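PF04016 domain protein (Desulfitobacterium hafniense, PDB 3L5O) is of unknown function but combines enolase-like and Rossmann-like folds and may take part in heavy-metal chelation. Local coordinates at residues R80-C85 / L98-A103. Residues are numbered along the deposited sequence; the frame is centred on the assembly and turned at random.
Sequences RVAAGC and LAAINA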
# COMPACT_ATOMS: atom_id res chain seq x y z
N ARG A 80 -6.44 2.91 -16.23
CA ARG A 80 -5.99 1.53 -16.33
C ARG A 80 -4.70 1.40 -17.14
O ARG A 80 -3.91 0.48 -16.91
CB ARG A 80 -7.07 0.65 -16.92
CG ARG A 80 -6.69 -0.81 -16.83
CD ARG A 80 -7.80 -1.75 -17.18
NE ARG A 80 -8.29 -1.58 -18.53
CZ ARG A 80 -9.44 -2.09 -18.96
NH1 ARG A 80 -10.22 -2.77 -18.13
NH2 ARG A 80 -9.81 -1.91 -20.23
N VAL A 81 -4.49 2.30 -18.10
CA VAL A 81 -3.26 2.31 -18.89
C VAL A 81 -2.08 2.78 -17.99
O VAL A 81 -1.05 2.12 -17.92
CB VAL A 81 -3.40 3.16 -20.17
CG1 VAL A 81 -2.07 3.27 -20.89
CG2 VAL A 81 -4.44 2.55 -21.11
N ALA A 82 -2.27 3.89 -17.31
CA ALA A 82 -1.31 4.38 -16.32
C ALA A 82 -0.99 3.34 -15.19
O ALA A 82 0.11 3.29 -14.73
CB ALA A 82 -1.82 5.65 -15.68
N ALA A 83 -1.98 2.53 -14.79
CA ALA A 83 -1.80 1.50 -13.78
C ALA A 83 -0.79 0.44 -14.21
O ALA A 83 -0.14 -0.14 -13.37
CB ALA A 83 -3.13 0.84 -13.42
N GLY A 84 -0.67 0.19 -15.52
CA GLY A 84 0.37 -0.65 -16.07
C GLY A 84 1.79 -0.28 -15.63
O GLY A 84 2.70 -1.11 -15.62
N CYS A 85 1.98 0.98 -15.27
CA CYS A 85 3.26 1.44 -14.72
C CYS A 85 3.65 0.78 -13.41
O CYS A 85 4.83 0.76 -13.09
CB CYS A 85 3.26 2.96 -14.51
SG CYS A 85 3.18 3.93 -16.01
N LEU A 98 0.91 2.54 -8.92
CA LEU A 98 0.11 2.25 -7.73
C LEU A 98 -0.81 3.42 -7.36
O LEU A 98 -1.94 3.20 -6.95
CB LEU A 98 0.99 1.85 -6.54
CG LEU A 98 0.28 1.46 -5.24
CD1 LEU A 98 -0.73 0.32 -5.42
CD2 LEU A 98 1.33 1.08 -4.20
N ALA A 99 -0.35 4.65 -7.48
CA ALA A 99 -1.24 5.81 -7.32
C ALA A 99 -2.49 5.74 -8.25
O ALA A 99 -3.61 5.96 -7.80
CB ALA A 99 -0.45 7.12 -7.51
N ALA A 100 -2.29 5.33 -9.51
CA ALA A 100 -3.37 5.17 -10.46
C ALA A 100 -4.33 4.05 -10.03
O ALA A 100 -5.54 4.23 -10.04
CB ALA A 100 -2.81 4.87 -11.86
N ILE A 101 -3.79 2.91 -9.62
CA ILE A 101 -4.64 1.85 -9.07
C ILE A 101 -5.51 2.37 -7.93
O ILE A 101 -6.72 2.11 -7.88
CB ILE A 101 -3.77 0.66 -8.60
CG1 ILE A 101 -3.22 -0.07 -9.82
CG2 ILE A 101 -4.56 -0.29 -7.70
CD1 ILE A 101 -2.11 -1.03 -9.49
N ASN A 102 -4.90 3.15 -7.04
CA ASN A 102 -5.59 3.57 -5.81
C ASN A 102 -6.59 4.69 -6.08
O ASN A 102 -7.51 4.91 -5.29
CB ASN A 102 -4.59 3.94 -4.72
CG ASN A 102 -3.87 2.73 -4.15
OD1 ASN A 102 -4.40 1.62 -4.11
ND2 ASN A 102 -2.65 2.93 -3.72
N ALA A 103 -6.42 5.39 -7.20
CA ALA A 103 -7.38 6.42 -7.63
C ALA A 103 -8.71 5.78 -7.98
O ALA A 103 -9.73 6.35 -7.73
CB ALA A 103 -6.85 7.20 -8.80
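I101 has chi1 at -72°, with CG1 beside the backbone N and anti to the carbonyl carbon, which carries this branch to A83 of helix 79-83. The end of the side chain thus comes closer to that helix than its first bond would suggest. I101 CG1 lies 3.7 Å from A83 CB. The methyl of A100 points toward helix 79-83 and enters beside the backbone between A82 and A83. There A100 CB is 3.8 Å from A83 N and 4.0 Å from A82 CB. With such small groups at the interface the backbones come near: the CA atoms of A83 and A100 are 5.2 Å apart. The side-chain contacts are apolar, and the four touching residues are buried. I28 of helix 22-29 also packs on A83, M27 of the same helix touches I101, and I49 of strand 46-51 touches A100. N102, further along helix 91-105, donates hydrogen bonds through ND2 to the O atoms of L57 and G221. The arrangement is a close helix-helix packing through alanines, joining helices 79-83 and 91-105 beside the three-stranded antiparallel sheet of the N-terminal part, consistent with its enolase-like fold.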